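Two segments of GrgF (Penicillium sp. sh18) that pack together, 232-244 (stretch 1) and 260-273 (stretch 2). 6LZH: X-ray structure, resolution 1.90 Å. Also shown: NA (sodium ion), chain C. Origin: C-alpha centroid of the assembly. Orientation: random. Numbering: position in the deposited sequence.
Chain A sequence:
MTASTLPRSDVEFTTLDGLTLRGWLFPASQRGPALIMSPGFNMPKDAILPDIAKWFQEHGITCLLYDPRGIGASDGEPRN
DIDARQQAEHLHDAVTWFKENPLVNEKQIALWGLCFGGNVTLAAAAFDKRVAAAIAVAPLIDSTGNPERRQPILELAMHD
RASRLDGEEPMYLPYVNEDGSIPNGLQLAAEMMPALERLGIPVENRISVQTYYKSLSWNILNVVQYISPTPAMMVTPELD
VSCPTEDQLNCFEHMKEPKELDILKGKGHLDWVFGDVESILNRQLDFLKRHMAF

Stretch 1 232-244: AMMVTPELDVSCP
Stretch 2 (260-273) ELDILKGKGHLDWV

The shortest polar contact joins two side chains: His-269 ND1 donates to Asp-240 OD2 at 2.6 Å, with an N-H...O angle of 162° and the carboxylate oxygen at the ring edge, near its plane. Both residues have chi1 t (Asp-240 -162°, His-269 -171°; His-269 chi2 59°). The same carboxylate organises its own loop, since Asp-240 OD1 accepts from Cys-243 N at 2.8 Å and, weakly, from Ser-242 N at 3.0 Å. Cys-243, chi1 m, places SG 3.2 Å from His-269 CE1 and 3.9 Å from the ring centroid, oblique at 46° off the normal.

Before this loop, strands 232-237 and 260-264 run parallel, their directions 20° apart. Register is fixed by the pairs Met-233/Glu-260, Met-234/Leu-261, Val-235/Asp-262, Thr-236/Ile-263 and Pro-237/Leu-264, with CA-CA separations of 4.4 to 4.9 Å. Five hydrogen bonds, each 2.8 Å, alternate in direction: Glu-260 N to Ala-232 O, Met-234 N to Glu-260 O, Asp-262 N to Met-234 O, Thr-236 N to Asp-262 O, and Leu-264 N to Thr-236 O. Glu-238 N extends the ladder to Leu-264 O at 3.0 Å. Strand phi/psi values are extended, typically near -120/130, while Pro-237 has -62/140.

Two turns then meet. Pro-237 to Asp-240 is a type I turn and Leu-264 to Lys-267 a type II turn, with Gly-266 at phi/psi 77/6, a positive phi that favours glycine. Leu-239 N donates to Lys-267 O at 2.8 Å. Glu-238, chi1 and chi2 both t, reaches across so that OE1 accepts from Gly-266 N at 2.9 Å and forms a salt bridge with Lys-265 NZ at 3.5 Å. Water 1 links the segments by accepting from Val-241 N at 3.0 Å and His-269 N at 2.8 Å.

At the strand pair, the sodium ion is bound by Asp-262 OD1 and Ile-263 O, each 2.4 Å from NA, and by waters 2 and 3.

Apolar packing follows the alternation of the strands. On the face bearing Met-233, Val-235, Pro-237 and Leu-264, Val-235 CG1 (chi1 t) lies 3.7 Å from Leu-264 CD2 (chi1 m, chi2 t), and Pro-237 CG lies 4.2 Å from Trp-272 CD1. Trp-272 has chi1 p and chi2 -94°. The extended Met-233, all three chi t, brings CE within 3.7 Å of Asp-262 CB. On the other face, Met-234 CB meets Leu-261 CD1 at 4.0 Å. Altogether the segments bury 944 Å², both sides summed.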

# COMPACT_ATOMS: atom_id res chain seq x y z
N ALA A 232 -16.84 15.35 -4.65
CA ALA A 232 -16.39 15.00 -3.31
C ALA A 232 -16.67 16.13 -2.34
O ALA A 232 -16.49 17.31 -2.66
CB ALA A 232 -14.88 14.67 -3.29
N MET A 233 -17.12 15.77 -1.14
CA MET A 233 -17.42 16.75 -0.11
C MET A 233 -16.63 16.42 1.14
O MET A 233 -16.63 15.28 1.61
CB MET A 233 -18.91 16.77 0.22
CG MET A 233 -19.22 17.67 1.36
SD MET A 233 -21.02 17.73 1.61
CE MET A 233 -21.11 18.92 2.94
N MET A 234 -15.97 17.43 1.71
CA MET A 234 -15.35 17.25 3.01
C MET A 234 -16.14 18.03 4.06
O MET A 234 -16.55 19.18 3.82
CB MET A 234 -13.90 17.72 3.03
CG MET A 234 -13.19 17.25 4.30
SD MET A 234 -11.45 17.70 4.27
CE MET A 234 -10.81 16.63 2.98
N VAL A 235 -16.31 17.41 5.22
CA VAL A 235 -17.01 18.01 6.35
C VAL A 235 -16.05 18.05 7.52
O VAL A 235 -15.74 17.01 8.13
CB VAL A 235 -18.29 17.24 6.71
CG1 VAL A 235 -18.97 17.88 7.92
CG2 VAL A 235 -19.21 17.21 5.50
N THR A 236 -15.57 19.25 7.84
CA THR A 236 -14.42 19.43 8.71
C THR A 236 -14.85 20.22 9.94
O THR A 236 -15.27 21.39 9.81
CB THR A 236 -13.29 20.15 7.96
OG1 THR A 236 -12.76 19.29 6.95
CG2 THR A 236 -12.17 20.55 8.91
N PRO A 237 -14.77 19.65 11.14
CA PRO A 237 -15.01 20.46 12.34
C PRO A 237 -13.96 21.55 12.43
O PRO A 237 -12.79 21.33 12.09
CB PRO A 237 -14.89 19.44 13.49
CG PRO A 237 -15.09 18.06 12.83
CD PRO A 237 -14.44 18.25 11.47
N GLU A 238 -14.40 22.75 12.83
CA GLU A 238 -13.48 23.90 12.87
C GLU A 238 -12.38 23.70 13.91
O GLU A 238 -11.24 24.14 13.70
CB GLU A 238 -14.24 25.19 13.16
CG GLU A 238 -13.35 26.42 13.45
CD GLU A 238 -14.14 27.64 13.95
OE1 GLU A 238 -15.36 27.53 14.19
OE2 GLU A 238 -13.53 28.72 14.12
N LEU A 239 -12.70 23.03 15.00
CA LEU A 239 -11.83 22.93 16.17
C LEU A 239 -11.42 21.49 16.43
O LEU A 239 -11.34 21.04 17.58
CB LEU A 239 -12.53 23.52 17.39
CG LEU A 239 -13.04 24.95 17.19
CD1 LEU A 239 -13.81 25.42 18.45
CD2 LEU A 239 -11.88 25.91 16.83
N ASP A 240 -11.15 20.74 15.35
CA ASP A 240 -10.78 19.34 15.47
C ASP A 240 -9.32 19.27 15.90
O ASP A 240 -8.41 19.60 15.14
CB ASP A 240 -11.00 18.59 14.14
CG ASP A 240 -11.05 17.08 14.33
OD1 ASP A 240 -10.39 16.56 15.27
OD2 ASP A 240 -11.76 16.39 13.54
N VAL A 241 -9.09 18.84 17.15
CA VAL A 241 -7.74 18.66 17.65
C VAL A 241 -7.31 17.20 17.65
O VAL A 241 -6.12 16.91 17.88
CB VAL A 241 -7.60 19.27 19.07
CG1 VAL A 241 -7.75 20.79 18.97
CG2 VAL A 241 -8.63 18.69 20.02
N SER A 242 -8.22 16.27 17.35
CA SER A 242 -7.94 14.84 17.25
C SER A 242 -7.47 14.46 15.85
O SER A 242 -6.43 13.81 15.69
CB SER A 242 -9.19 14.04 17.63
OG SER A 242 -9.61 14.37 18.95
N CYS A 243 -8.24 14.84 14.83
CA CYS A 243 -7.82 14.81 13.43
C CYS A 243 -7.61 16.27 13.05
O CYS A 243 -8.56 16.93 12.60
CB CYS A 243 -8.89 14.19 12.52
SG CYS A 243 -9.15 12.44 12.67
N PRO A 244 -6.38 16.82 13.19
CA PRO A 244 -6.18 18.28 13.05
C PRO A 244 -6.91 18.90 11.86
O PRO A 244 -6.77 18.45 10.72
CB PRO A 244 -4.66 18.39 12.89
CG PRO A 244 -4.13 17.24 13.75
CD PRO A 244 -5.14 16.12 13.58
N GLU A 260 -16.37 20.15 -2.53
CA GLU A 260 -17.11 21.09 -1.70
C GLU A 260 -16.77 20.88 -0.24
O GLU A 260 -16.65 19.74 0.23
CB GLU A 260 -18.63 20.96 -1.91
CG GLU A 260 -19.06 21.19 -3.36
CD GLU A 260 -20.57 21.15 -3.55
OE1 GLU A 260 -21.30 21.26 -2.55
OE2 GLU A 260 -21.01 21.00 -4.72
N LEU A 261 -16.62 21.99 0.48
CA LEU A 261 -16.19 21.98 1.87
C LEU A 261 -17.28 22.54 2.77
O LEU A 261 -17.81 23.62 2.50
CB LEU A 261 -14.92 22.83 2.06
CG LEU A 261 -14.42 22.97 3.50
CD1 LEU A 261 -13.96 21.62 4.07
CD2 LEU A 261 -13.28 23.99 3.54
N ASP A 262 -17.59 21.82 3.85
CA ASP A 262 -18.42 22.35 4.93
C ASP A 262 -17.59 22.36 6.21
O ASP A 262 -17.03 21.33 6.60
CB ASP A 262 -19.68 21.50 5.13
CG ASP A 262 -20.61 22.09 6.18
OD1 ASP A 262 -20.43 23.29 6.49
OD2 ASP A 262 -21.50 21.36 6.66
N ILE A 263 -17.48 23.53 6.85
CA ILE A 263 -16.83 23.66 8.15
C ILE A 263 -17.90 23.61 9.23
O ILE A 263 -18.85 24.40 9.20
CB ILE A 263 -16.04 24.97 8.25
CG1 ILE A 263 -15.02 25.09 7.13
CG2 ILE A 263 -15.36 25.07 9.63
CD1 ILE A 263 -13.83 24.17 7.28
N LEU A 264 -17.73 22.74 10.23
CA LEU A 264 -18.68 22.69 11.34
C LEU A 264 -18.21 23.69 12.39
O LEU A 264 -17.32 23.39 13.19
CB LEU A 264 -18.80 21.29 11.92
CG LEU A 264 -19.16 20.16 10.95
CD1 LEU A 264 -19.37 18.87 11.72
CD2 LEU A 264 -20.42 20.51 10.16
N LYS A 265 -18.82 24.87 12.39
CA LYS A 265 -18.34 25.97 13.23
C LYS A 265 -18.43 25.62 14.71
O LYS A 265 -19.46 25.14 15.19
CB LYS A 265 -19.16 27.23 12.93
CG LYS A 265 -18.64 28.05 11.74
CD LYS A 265 -17.44 28.90 12.15
CE LYS A 265 -16.61 29.37 10.95
NZ LYS A 265 -15.31 28.62 10.82
N GLY A 266 -17.34 25.84 15.43
CA GLY A 266 -17.32 25.64 16.87
C GLY A 266 -17.23 24.20 17.33
O GLY A 266 -17.31 23.95 18.53
N LYS A 267 -17.04 23.24 16.42
CA LYS A 267 -17.12 21.84 16.78
C LYS A 267 -15.77 21.17 16.67
O LYS A 267 -14.94 21.53 15.81
CB LYS A 267 -18.13 21.10 15.89
CG LYS A 267 -19.53 21.73 15.90
CD LYS A 267 -20.09 21.84 17.32
CE LYS A 267 -21.47 22.46 17.30
NZ LYS A 267 -22.05 22.54 18.67
N GLY A 268 -15.55 20.19 17.54
CA GLY A 268 -14.38 19.33 17.50
C GLY A 268 -14.67 18.03 16.78
O GLY A 268 -15.66 17.91 16.04
N HIS A 269 -13.82 17.03 17.04
CA HIS A 269 -13.81 15.81 16.23
C HIS A 269 -15.10 15.02 16.38
O HIS A 269 -15.54 14.37 15.42
CB HIS A 269 -12.64 14.91 16.63
CG HIS A 269 -12.45 13.76 15.70
ND1 HIS A 269 -12.21 13.92 14.35
CD2 HIS A 269 -12.48 12.42 15.92
CE1 HIS A 269 -12.10 12.73 13.78
NE2 HIS A 269 -12.25 11.81 14.71
N LEU A 270 -15.69 15.04 17.56
CA LEU A 270 -16.86 14.24 17.89
C LEU A 270 -18.04 15.06 18.37
O LEU A 270 -19.18 14.68 18.11
CB LEU A 270 -16.49 13.26 19.01
CG LEU A 270 -17.07 11.85 18.96
CD1 LEU A 270 -16.47 11.16 17.75
CD2 LEU A 270 -16.72 11.11 20.26
N ASP A 271 -17.80 16.16 19.09
CA ASP A 271 -18.88 16.85 19.78
C ASP A 271 -19.88 17.49 18.83
O ASP A 271 -20.93 17.98 19.29
CB ASP A 271 -18.32 17.89 20.76
CG ASP A 271 -17.37 18.88 20.12
OD1 ASP A 271 -17.68 19.39 19.01
OD2 ASP A 271 -16.32 19.17 20.74
N TRP A 272 -19.63 17.47 17.52
CA TRP A 272 -20.67 17.90 16.61
C TRP A 272 -21.91 17.01 16.70
O TRP A 272 -22.99 17.42 16.26
CB TRP A 272 -20.14 17.94 15.16
CG TRP A 272 -19.62 16.64 14.69
CD1 TRP A 272 -18.33 16.21 14.73
CD2 TRP A 272 -20.38 15.57 14.11
NE1 TRP A 272 -18.24 14.94 14.22
CE2 TRP A 272 -19.49 14.53 13.83
CE3 TRP A 272 -21.74 15.40 13.80
CZ2 TRP A 272 -19.90 13.32 13.25
CZ3 TRP A 272 -22.15 14.20 13.23
CH2 TRP A 272 -21.23 13.18 12.96
N VAL A 273 -21.79 15.79 17.25
CA VAL A 273 -22.96 14.93 17.41
C VAL A 273 -23.97 15.51 18.39
O VAL A 273 -25.11 15.03 18.44
CB VAL A 273 -22.58 13.50 17.87
CG1 VAL A 273 -21.76 12.77 16.80
CG2 VAL A 273 -21.86 13.51 19.22
NA NA C . -20.96 24.97 8.17
O HOH W 1 -11.49 17.68 18.54
O HOH W 2 -22.59 23.16 8.61
O HOH W 3 -21.52 25.26 10.87